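Local coordinates for oligopeptide-binding protein appA (Bacillus subtilis, PDB 1XOC) that binds oligopeptides, tetra- and pentapeptides among them, outside the cell membrane and delivers them to an ABC permease that serves sporulation and genetic competence, at residues I310-S313 against P314-N318; L510-I513 against E514-W517. All coordinates share one frame; numbering follows the deposited sequence.

Interaction 1. Residues I310-S313 against P314-N318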
# COMPACT_ATOMS: atom_id res chain seq x y z
N ILE A 310 -14.43 -1.04 9.16
CA ILE A 310 -14.24 0.32 8.66
C ILE A 310 -13.02 0.37 7.73
O ILE A 310 -12.00 -0.26 8.03
CB ILE A 310 -14.07 1.26 9.88
CG1 ILE A 310 -15.34 1.23 10.71
CG2 ILE A 310 -13.72 2.69 9.50
CD1 ILE A 310 -15.17 1.81 12.05
N PRO A 311 -13.10 1.12 6.60
CA PRO A 311 -11.97 1.24 5.67
C PRO A 311 -10.89 2.21 6.16
O PRO A 311 -10.43 3.09 5.41
CB PRO A 311 -12.66 1.76 4.39
CG PRO A 311 -13.74 2.58 4.90
CD PRO A 311 -14.28 1.86 6.10
N GLU A 312 -10.46 2.04 7.40
CA GLU A 312 -9.41 2.89 7.96
C GLU A 312 -8.77 2.14 9.11
O GLU A 312 -9.39 1.30 9.73
CB GLU A 312 -9.99 4.22 8.45
CG GLU A 312 -8.93 5.25 8.93
CD GLU A 312 -7.78 5.47 7.92
OE1 GLU A 312 -6.70 4.87 8.09
OE2 GLU A 312 -7.99 6.25 6.96
N SER A 313 -7.51 2.44 9.38
CA SER A 313 -6.78 1.77 10.45
C SER A 313 -7.11 2.43 11.79
O SER A 313 -7.20 3.67 11.88
CB SER A 313 -5.29 1.94 10.22
OG SER A 313 -4.57 1.39 11.27
N PRO A 314 -7.26 1.61 12.85
CA PRO A 314 -7.36 2.17 14.22
C PRO A 314 -6.22 3.10 14.62
O PRO A 314 -6.40 3.86 15.57
CB PRO A 314 -7.38 0.92 15.10
CG PRO A 314 -7.94 -0.15 14.19
CD PRO A 314 -7.44 0.16 12.85
N LEU A 315 -5.10 3.08 13.92
CA LEU A 315 -3.99 3.99 14.19
C LEU A 315 -4.29 5.42 13.75
O LEU A 315 -3.62 6.36 14.18
CB LEU A 315 -2.69 3.50 13.51
CG LEU A 315 -2.10 2.19 14.05
CD1 LEU A 315 -0.90 1.80 13.24
CD2 LEU A 315 -1.71 2.37 15.50
N SER A 316 -5.26 5.59 12.86
CA SER A 316 -5.50 6.88 12.26
C SER A 316 -6.23 7.80 13.22
O SER A 316 -7.20 7.40 13.90
CB SER A 316 -6.36 6.73 11.02
OG SER A 316 -6.68 8.02 10.52
N TRP A 317 -5.84 9.07 13.22
CA TRP A 317 -6.57 10.08 13.98
C TRP A 317 -8.00 10.23 13.45
O TRP A 317 -8.85 10.77 14.14
CB TRP A 317 -5.87 11.44 13.96
CG TRP A 317 -5.59 12.01 12.61
CD1 TRP A 317 -4.42 11.93 11.93
CD2 TRP A 317 -6.47 12.78 11.77
NE1 TRP A 317 -4.52 12.55 10.73
CE2 TRP A 317 -5.76 13.12 10.62
CE3 TRP A 317 -7.78 13.23 11.90
CZ2 TRP A 317 -6.31 13.87 9.57
CZ3 TRP A 317 -8.33 14.00 10.88
CH2 TRP A 317 -7.60 14.31 9.73
N ASN A 318 -8.26 9.76 12.24
CA ASN A 318 -9.59 9.89 11.66
C ASN A 318 -10.48 8.68 11.91
O ASN A 318 -11.62 8.65 11.46
CB ASN A 318 -9.46 10.11 10.16
CG ASN A 318 -10.67 10.80 9.56
OD1 ASN A 318 -11.28 11.67 10.18
ND2 ASN A 318 -11.02 10.42 8.34

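Interaction 2. Residues L510-I513 against E514-W517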
# COMPACT_ATOMS: atom_id res chain seq x y z
N LEU A 510 11.04 -0.76 6.64
CA LEU A 510 12.47 -0.43 6.64
C LEU A 510 12.68 1.06 6.92
O LEU A 510 13.68 1.64 6.53
CB LEU A 510 13.09 -0.84 5.31
CG LEU A 510 12.86 -2.31 4.90
CD1 LEU A 510 13.51 -2.67 3.56
CD2 LEU A 510 13.36 -3.26 5.99
N TYR A 511 11.77 1.67 7.68
CA TYR A 511 11.89 3.07 8.00
C TYR A 511 13.27 3.38 8.60
O TYR A 511 13.65 2.78 9.59
CB TYR A 511 10.81 3.50 8.98
CG TYR A 511 10.89 4.96 9.43
CD1 TYR A 511 10.61 6.00 8.55
CD2 TYR A 511 11.25 5.29 10.72
CE1 TYR A 511 10.68 7.34 8.97
CE2 TYR A 511 11.34 6.61 11.12
CZ TYR A 511 11.06 7.62 10.21
OH TYR A 511 11.15 8.95 10.57
N ASN A 512 13.96 4.36 8.03
CA ASN A 512 15.23 4.86 8.57
C ASN A 512 16.30 3.78 8.77
O ASN A 512 17.15 3.85 9.66
CB ASN A 512 15.01 5.70 9.82
CG ASN A 512 14.77 7.15 9.51
OD1 ASN A 512 14.52 7.53 8.34
ND2 ASN A 512 14.80 7.98 10.53
N ILE A 513 16.26 2.80 7.87
CA ILE A 513 17.25 1.71 7.82
C ILE A 513 18.70 2.23 7.76
O ILE A 513 19.61 1.57 8.29
CB ILE A 513 16.92 0.69 6.68
CG1 ILE A 513 17.91 -0.49 6.73
CG2 ILE A 513 16.83 1.36 5.30
CD1 ILE A 513 17.42 -1.69 5.95
N GLU A 514 18.89 3.42 7.20
CA GLU A 514 20.22 4.06 7.22
C GLU A 514 20.74 4.39 8.61
O GLU A 514 21.93 4.69 8.77
CB GLU A 514 20.21 5.31 6.33
CG GLU A 514 19.19 6.37 6.71
CD GLU A 514 17.79 6.20 6.07
OE1 GLU A 514 17.33 5.08 5.68
OE2 GLU A 514 17.12 7.24 5.96
N LYS A 515 19.86 4.36 9.62
CA LYS A 515 20.25 4.67 10.97
C LYS A 515 20.40 3.43 11.85
O LYS A 515 20.77 3.53 13.01
CB LYS A 515 19.19 5.55 11.65
CG LYS A 515 18.74 6.80 10.90
CD LYS A 515 19.85 7.72 10.54
CE LYS A 515 19.32 8.85 9.67
NZ LYS A 515 20.41 9.73 9.17
N TRP A 516 20.08 2.25 11.32
CA TRP A 516 20.20 1.02 12.09
C TRP A 516 21.65 0.55 12.05
O TRP A 516 22.36 0.77 11.08
CB TRP A 516 19.35 -0.09 11.48
CG TRP A 516 17.89 0.20 11.27
CD1 TRP A 516 17.20 1.33 11.61
CD2 TRP A 516 16.94 -0.66 10.61
NE1 TRP A 516 15.88 1.21 11.22
CE2 TRP A 516 15.71 0.00 10.58
CE3 TRP A 516 17.03 -1.92 10.01
CZ2 TRP A 516 14.56 -0.57 10.02
CZ3 TRP A 516 15.91 -2.48 9.44
CH2 TRP A 516 14.69 -1.81 9.44
N TRP A 517 22.07 -0.11 13.11
CA TRP A 517 23.43 -0.63 13.17
C TRP A 517 23.47 -1.91 13.98
O TRP A 517 22.58 -2.19 14.78
CB TRP A 517 24.39 0.42 13.72
CG TRP A 517 24.03 1.05 15.04
CD1 TRP A 517 23.10 2.05 15.26
CD2 TRP A 517 24.62 0.79 16.28
NE1 TRP A 517 23.07 2.39 16.56
CE2 TRP A 517 24.00 1.64 17.23
CE3 TRP A 517 25.60 -0.09 16.70
CZ2 TRP A 517 24.33 1.64 18.56
CZ3 TRP A 517 25.96 -0.10 18.03
CH2 TRP A 517 25.32 0.77 18.96
O HOH W 1 22.35 1.55 8.53

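Interaction 1. Residues I310-S313 against P314-N318
Glu312 lays the bent end of its side chain against the CH2 of Ser316. OE1 comes within 3.5 Å of Ser316 CB, and CG of Glu312 packs on the same carbon. The chain leaves with CG anti to its own backbone N (chi1 -174°) and then bends at chi2, which brings the carboxylate back over the main chain. There OE1 accepts from Ser313 N at 2.9 Å, on the anti side of the carboxylate and 30° out of its plane.

Ser313 starts a type I beta turn that ends at Ser316, in the loop between strand 306-307 and helix 332-341. The closing bond runs from Ser316 N to Ser313 O, 2.9 Å long and nearly straight. Ser313 OG accepts a second bond, from Leu315 N at 3.2 Å. Pro314 supplies no N-H. Ser316 OG accepts from Asn318 N at 2.9 Å, which makes an ST turn.

Pro314 and Leu315 pack on Leu262 of strand 256-262, and Glu312 also touches Tyr474 of helix 463-480. The N-H groups of Leu315, Ser316 and Asn318 are thus each hydrogen-bonded within the loop. Nearby side-chain and backbone oxygens help it keep its shape without a regular helix or strand.

Interaction 2. Residues L510-I513 against E514-W517
Trp516 turns its indole back over Ile513, three residues earlier. The CA of Ile513 lies under the five-membered ring, 3.5 Å from its centroid and 6° off the ring normal, so this is a CH-pi contact over the face. The side chain of Ile513 runs on obliquely across the same face, toward the CE3 side of the six-membered ring. Its CG1 is anti to the backbone N (chi1 -176°) and reaches CE3 of Trp516 at 3.7 Å. CD1 of Ile513 lies on the same face, out toward the CE3-CZ3 rim. Leu510 meets the far end of the indole at about a right angle, with its CD2 4.0 Å from CH2 of Trp516. The indole NE1 gives a weak, bent hydrogen bond to Tyr511 O.

Asn512 and Lys515 pass obliquely on their aliphatic parts, CB near CG. The amide of Asn512 and the carboxylate of Glu514 are turned 57° apart. Both groups look to Lys58: Asn512 OD1 is hydrogen-bonded to its NZ, and Glu514 OE2 forms a long, weak ion pair with it. NZ of Lys515 makes a salt bridge with Glu209.

A type II beta turn from Leu510 to Ile513 leads into a short 3-10 segment. Two backbone bonds follow, from Lys515 N to Asn512 O at 2.8 Å and from Trp516 N to Ile513 O at 3.1 Å. A water also donates to the O atoms of Ile513 and Trp516.

The turn packs against strand 23-28, where Leu24 touches both Ile513 and Trp516. Met51 of helix 43-52 touches Leu510 and Ile513. Tyr502 meets the Trp516 ring edge-to-face, and strand 517-518 then pairs with strand 499-500 through Trp517 and Glu500.

How the interactions relate
Interactions 1 and 2 are both local turns in loops, and both are partly buried. They do not touch: their centres are 26 Å apart and their nearest atoms about 13 Å. The centre of interaction 1 is about 15 Å from the centre of the chain, and that of interaction 2 about 20 Å. Residues 310-318 lie against strands 256-262 and 483-496 and helix 463-480. Residues 510-517 lie against strand 23-28 and helix 43-52. The two therefore hold different elements. Interaction 1 is mostly polar, with serine hydroxyls and a carboxylate bonded to backbone N-H groups. Interaction 2 combines an apolar indole contact with 3-10 backbone bonds, and Lys515 finds its salt-bridge partner in a part of the chain remote in sequence.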